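Local atomic coordinates of cucumber peeling cupredoxin (Cucumis sativus, PDB entry 1JER), a protein that binds a copper ion in a cupredoxin fold of the phytocyanin family and probably serves as an electron-transfer protein. Residues Val92-His95 against Cys96-Gln100; Glu53-Gln56 against Ser57-Cys61. One frame throughout, in Å; residues are numbered along the deposited sequence.

Contact 1 (Val92-His95 against Cys96-Gln100); sequences VGTH and CSNGQ. With CU (copper (II) ion), chain B.
His95 and Gln100 run side by side and point the same way, each giving one atom to the copper ion: His95 ND1 binds it at 2.0 Å and Gln100 OE1 at 2.2 Å. With its CG anti to the backbone N (chi1 -170°) and the rest of the chain extended, Gln100 carries its amide out to the metal, where OE1 also lies 3.2 Å from His95 CB. Ring and amide planes stand 32° apart, and Val92 O sits over one face of the imidazole, toward its rim. Backbone bonds round the loop are consistent with a fixed spacing of the two ligands. His95 O accepts a fairly straight bond from Gln100 N (2.9 Å) and a weak one from Asn98 N, which also donates to Thr94 O at 3.0 Å. Two waters serve the N-H groups of the two residues after His95: one accepts from Cys96 N at 2.9 Å and lies within bonding distance of Val92 O, the other links Ser97 N to Gly93 O. Val92 to His95 form a type II' turn, closed by His95 N on Val92 O; Gly93 suits its positive phi, as Gly99 suits a phi of 103°. His47 and Cys90 complete the copper site. The whole piece is the ligand loop between strands 84-89 and 101-107, tied by the Cys96-Cys61 disulfide to Cys61, just after helix 55-60.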
ATOM      1  N   VAL A  92      17.523   8.292   5.539  1.00 18.26           N
ATOM      2  CA  VAL A  92      18.234   8.444   6.844  1.00 15.85           C
ATOM      3  C   VAL A  92      19.710   8.525   6.607  1.00 18.52           C
ATOM      4  O   VAL A  92      20.322   7.707   5.946  1.00 18.46           O
ATOM      5  CB  VAL A  92      17.895   7.265   7.749  1.00 17.86           C
ATOM      6  CG1 VAL A  92      18.827   7.165   8.946  1.00 22.45           C
ATOM      7  CG2 VAL A  92      16.444   7.247   8.144  1.00 19.61           C
ATOM      8  N   GLY A  93      20.364   9.549   7.236  1.00 17.00           N
ATOM      9  CA  GLY A  93      21.798   9.594   7.206  1.00 17.38           C
ATOM     10  C   GLY A  93      22.501   9.331   5.941  1.00 19.62           C
ATOM     11  O   GLY A  93      22.243  10.017   4.914  1.00 19.85           O
ATOM     12  N   THR A  94      23.451   8.401   5.914  1.00 19.44           N
ATOM     13  CA  THR A  94      24.174   8.121   4.650  1.00 19.67           C
ATOM     14  C   THR A  94      23.667   6.841   3.995  1.00 18.54           C
ATOM     15  O   THR A  94      24.357   6.254   3.136  1.00 21.13           O
ATOM     16  CB  THR A  94      25.683   7.908   4.979  1.00 22.03           C
ATOM     17  OG1 THR A  94      25.791   6.890   5.965  1.00 25.72           O
ATOM     18  CG2 THR A  94      26.222   9.189   5.661  1.00 24.12           C
ATOM     19  N   HIS A  95      22.511   6.338   4.404  1.00 17.45           N
ATOM     20  CA  HIS A  95      22.056   5.029   3.896  1.00 17.66           C
ATOM     21  C   HIS A  95      21.942   5.008   2.381  1.00 21.06           C
ATOM     22  O   HIS A  95      22.324   4.044   1.706  1.00 18.07           O
ATOM     23  CB  HIS A  95      20.715   4.697   4.544  1.00 14.82           C
ATOM     24  CG  HIS A  95      20.816   4.531   6.026  1.00 16.73           C
ATOM     25  ND1 HIS A  95      19.776   4.084   6.776  1.00 16.64           N
ATOM     26  CD2 HIS A  95      21.838   4.752   6.887  1.00 17.66           C
ATOM     27  CE1 HIS A  95      20.102   4.014   8.055  1.00 20.12           C
ATOM     28  NE2 HIS A  95      21.373   4.424   8.145  1.00 16.90           N
ATOM     29  N   CYS A  96      21.389   6.082   1.799  1.00 17.63           N
ATOM     30  CA  CYS A  96      21.256   6.039   0.313  1.00 16.86           C
ATOM     31  C   CYS A  96      22.619   5.997  -0.314  1.00 19.00           C
ATOM     32  O   CYS A  96      22.919   5.209  -1.213  1.00 19.31           O
ATOM     33  CB  CYS A  96      20.461   7.280  -0.092  1.00 16.10           C
ATOM     34  SG  CYS A  96      20.255   7.546  -1.861  1.00 18.62           S
ATOM     35  N   SER A  97      23.569   6.842   0.159  1.00 18.54           N
ATOM     36  CA  SER A  97      24.896   6.770  -0.476  1.00 20.15           C
ATOM     37  C   SER A  97      25.569   5.404  -0.300  1.00 20.61           C
ATOM     38  O   SER A  97      26.501   5.161  -1.059  1.00 23.78           O
ATOM     39  CB  SER A  97      25.858   7.770   0.253  1.00 20.92           C
ATOM     40  OG  SER A  97      25.336   9.064   0.065  1.00 31.57           O
ATOM     41  N   ASN A  98      25.188   4.642   0.692  1.00 18.62           N
ATOM     42  CA  ASN A  98      25.734   3.343   1.001  1.00 20.68           C
ATOM     43  C   ASN A  98      24.970   2.223   0.338  1.00 23.64           C
ATOM     44  O   ASN A  98      25.169   1.033   0.555  1.00 22.54           O
ATOM     45  CB  ASN A  98      25.847   3.158   2.523  1.00 23.63           C
ATOM     46  CG  ASN A  98      27.108   3.914   3.011  1.00 31.62           C
ATOM     47  OD1 ASN A  98      27.033   4.723   3.914  1.00 38.13           O
ATOM     48  ND2 ASN A  98      28.217   3.652   2.336  1.00 34.39           N
ATOM     49  N   GLY A  99      24.075   2.593  -0.620  1.00 22.65           N
ATOM     50  CA  GLY A  99      23.420   1.525  -1.396  1.00 21.84           C
ATOM     51  C   GLY A  99      22.009   1.198  -1.038  1.00 20.40           C
ATOM     52  O   GLY A  99      21.401   0.233  -1.595  1.00 17.49           O
ATOM     53  N   GLN A 100      21.402   1.893  -0.080  1.00 16.18           N
ATOM     54  CA  GLN A 100      20.013   1.566   0.263  1.00 17.89           C
ATOM     55  C   GLN A 100      19.105   2.413  -0.652  1.00 20.51           C
ATOM     56  O   GLN A 100      18.544   3.421  -0.255  1.00 17.38           O
ATOM     57  CB  GLN A 100      19.648   1.821   1.711  1.00 14.21           C
ATOM     58  CG  GLN A 100      18.310   1.266   2.121  1.00 13.87           C
ATOM     59  CD  GLN A 100      18.003   1.420   3.598  1.00 17.95           C
ATOM     60  OE1 GLN A 100      18.639   2.221   4.297  1.00 18.70           O
ATOM     61  NE2 GLN A 100      17.068   0.637   4.100  1.00 19.42           N
TER
HETATM   62 CU    CU B 138      17.989   3.453   6.011  1.00 17.32          CU
HETATM   63  O   HOH W   1      20.067   8.283   3.061  1.00 15.65           O
HETATM   64  O   HOH W   2      22.673   9.301   1.795  1.00 20.67           O

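Contact 2 (Glu53-Gln56 against Ser57-Cys61); sequences ETKQ and SFDAC
Lys55 and Asp59, one helical turn apart, form a salt bridge in which Lys55 NZ donates to Asp59 OD1 at 2.7 Å, and that oxygen receives it on its syn lone pair. The position of OD2 is less certain. Lys55 leaves the helix with CG anti to the backbone N (chi1 -179°) and bends only at its last torsion, which turns the ammonium back across the carboxylate. Thr54 CG2, set between its own backbone N and carbonyl carbon, presses close on Ser57 OG (3.1 Å), a tight fit. Beneath these side chains run three i to i+4 backbone bonds: Asp59 N to Lys55 O at 2.7 Å, flanked by Phe58 N to Thr54 O and Ala60 N to Gln56 O. Thr54 holds the N-cap position without a capping bond from its side chain, and a Schellman motif with positive phi at Cys61 ends the helix. Phe58, the buried residue of the turn, packs on Tyr87 and Val89 of strand 84-89, and its ring makes a cation-pi contact with Lys101. A long flexible lysine and a short acid thus suit the exposed flank while an aromatic suits the buried one; the chemistry is that of an amphipathic surface helix, whose ion pair probably adds modestly to its stability.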
ATOM      1  N   GLU A  53      11.493  11.560  -7.759  1.00 32.94           N
ATOM      2  CA  GLU A  53      10.960  11.912  -9.066  1.00 39.30           C
ATOM      3  C   GLU A  53      11.884  11.582 -10.226  1.00 34.33           C
ATOM      4  O   GLU A  53      11.424  11.068 -11.258  1.00 45.22           O
ATOM      5  CB  GLU A  53      10.634  13.411  -9.083  1.00 46.99           C
ATOM      6  CG  GLU A  53      10.860  14.151  -7.800  1.00 54.43           C
ATOM      7  CD  GLU A  53      12.153  13.948  -7.075  1.00 54.12           C
ATOM      8  OE1 GLU A  53      13.194  14.544  -7.422  1.00 37.73           O
ATOM      9  OE2 GLU A  53      12.145  13.236  -6.031  1.00 64.37           O
ATOM     10  N   THR A  54      13.148  11.955 -10.130  1.00 25.02           N
ATOM     11  CA  THR A  54      14.105  11.898 -11.215  1.00 26.58           C
ATOM     12  C   THR A  54      15.300  11.028 -10.891  1.00 28.21           C
ATOM     13  O   THR A  54      15.663  10.905  -9.719  1.00 30.63           O
ATOM     14  CB  THR A  54      14.713  13.327 -11.493  1.00 29.84           C
ATOM     15  OG1 THR A  54      13.636  14.267 -11.594  1.00 38.50           O
ATOM     16  CG2 THR A  54      15.544  13.718 -10.263  1.00 19.58           C
ATOM     17  N   LYS A  55      15.934  10.494 -11.941  1.00 27.90           N
ATOM     18  CA  LYS A  55      17.106   9.675 -11.815  1.00 27.33           C
ATOM     19  C   LYS A  55      18.296  10.454 -11.234  1.00 24.04           C
ATOM     20  O   LYS A  55      19.172   9.888 -10.598  1.00 23.65           O
ATOM     21  CB  LYS A  55      17.542   9.044 -13.154  1.00 28.05           C
ATOM     22  CG  LYS A  55      18.782   8.161 -12.958  1.00 38.63           C
ATOM     23  CD  LYS A  55      19.456   7.781 -14.240  1.00 46.69           C
ATOM     24  CE  LYS A  55      20.890   7.284 -13.995  1.00 52.08           C
ATOM     25  NZ  LYS A  55      20.902   6.252 -12.895  1.00 69.80           N
ATOM     26  N   GLN A  56      18.337  11.737 -11.600  1.00 29.45           N
ATOM     27  CA  GLN A  56      19.491  12.586 -11.189  1.00 29.98           C
ATOM     28  C   GLN A  56      19.495  12.697  -9.673  1.00 21.93           C
ATOM     29  O   GLN A  56      20.528  12.440  -9.048  1.00 26.51           O
ATOM     30  CB  GLN A  56      19.357  13.945 -11.863  1.00 39.50           C
ATOM     31  CG  GLN A  56      19.724  14.007 -13.321  1.00 53.46           C
ATOM     32  CD  GLN A  56      18.957  13.184 -14.309  1.00 62.55           C
ATOM     33  OE1 GLN A  56      17.770  13.375 -14.629  1.00 59.33           O
ATOM     34  NE2 GLN A  56      19.660  12.227 -14.967  1.00 76.75           N
ATOM     35  N   SER A  57      18.328  13.024  -9.112  1.00 19.50           N
ATOM     36  CA  SER A  57      18.234  13.122  -7.637  1.00 18.64           C
ATOM     37  C   SER A  57      18.521  11.786  -6.968  1.00 24.08           C
ATOM     38  O   SER A  57      19.193  11.718  -5.930  1.00 22.28           O
ATOM     39  CB  SER A  57      16.786  13.528  -7.288  1.00 20.88           C
ATOM     40  OG  SER A  57      16.632  14.898  -7.589  1.00 38.54           O
ATOM     41  N   PHE A  58      17.938  10.708  -7.513  1.00 21.48           N
ATOM     42  CA  PHE A  58      18.162   9.350  -6.953  1.00 17.58           C
ATOM     43  C   PHE A  58      19.645   9.050  -7.000  1.00 20.32           C
ATOM     44  O   PHE A  58      20.263   8.531  -6.071  1.00 21.29           O
ATOM     45  CB  PHE A  58      17.453   8.379  -7.962  1.00 18.90           C
ATOM     46  CG  PHE A  58      17.669   6.912  -7.719  1.00 18.72           C
ATOM     47  CD1 PHE A  58      17.039   6.284  -6.628  1.00 19.93           C
ATOM     48  CD2 PHE A  58      18.463   6.140  -8.529  1.00 19.69           C
ATOM     49  CE1 PHE A  58      17.207   4.931  -6.426  1.00 18.69           C
ATOM     50  CE2 PHE A  58      18.673   4.796  -8.308  1.00 17.75           C
ATOM     51  CZ  PHE A  58      18.006   4.180  -7.244  1.00 17.83           C
ATOM     52  N   ASP A  59      20.274   9.331  -8.185  1.00 18.26           N
ATOM     53  CA  ASP A  59      21.684   9.001  -8.302  1.00 20.38           C
ATOM     54  C   ASP A  59      22.523   9.772  -7.285  1.00 22.86           C
ATOM     55  O   ASP A  59      23.499   9.296  -6.714  1.00 22.55           O
ATOM     56  CB  ASP A  59      22.239   9.199  -9.700  1.00 23.94           C
ATOM     57  CG  ASP A  59      21.823   8.157 -10.728  1.00 31.47           C
ATOM     58  OD1 ASP A  59      21.293   7.096 -10.364  1.00 30.90           O
ATOM     59  OD2 ASP A  59      22.037   8.405 -11.953  1.00 35.76           O
ATOM     60  N   ALA A  60      22.146  11.026  -7.072  1.00 20.73           N
ATOM     61  CA  ALA A  60      23.008  11.827  -6.182  1.00 19.57           C
ATOM     62  C   ALA A  60      22.551  11.674  -4.726  1.00 22.53           C
ATOM     63  O   ALA A  60      23.170  12.378  -3.897  1.00 19.74           O
ATOM     64  CB  ALA A  60      22.754  13.315  -6.565  1.00 17.68           C
ATOM     65  N   CYS A  61      21.510  10.926  -4.436  1.00 17.07           N
ATOM     66  CA  CYS A  61      20.927  10.910  -3.077  1.00 17.74           C
ATOM     67  C   CYS A  61      20.651  12.336  -2.619  1.00 19.71           C
ATOM     68  O   CYS A  61      20.990  12.712  -1.495  1.00 18.66           O
ATOM     69  CB  CYS A  61      21.757  10.162  -2.064  1.00 14.40           C
ATOM     70  SG  CYS A  61      21.976   8.387  -2.504  1.00 19.02           S
TER

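Overall arrangement
The disulfide between Cys61 and Cys96 joins the two contacts directly, with the SG atoms 2.0 Å apart, although their centres lie about 13 Å from each other. Contact 2 comes first along the chain, and its helix is followed by Cys61, the residue bonded to the copper-ligand loop of contact 1. Cys96 immediately follows the ligand His95, so the covalent link reaches the residue next to the metal shell. Contact 2 itself stays outside that shell: the side chain of Phe58 is about 13 Å from the copper ion and about 9 Å from that of Gln100. Contact 1 thus supplies two ligands, while contact 2 supplies the other half of a cross-link one residue from a ligand.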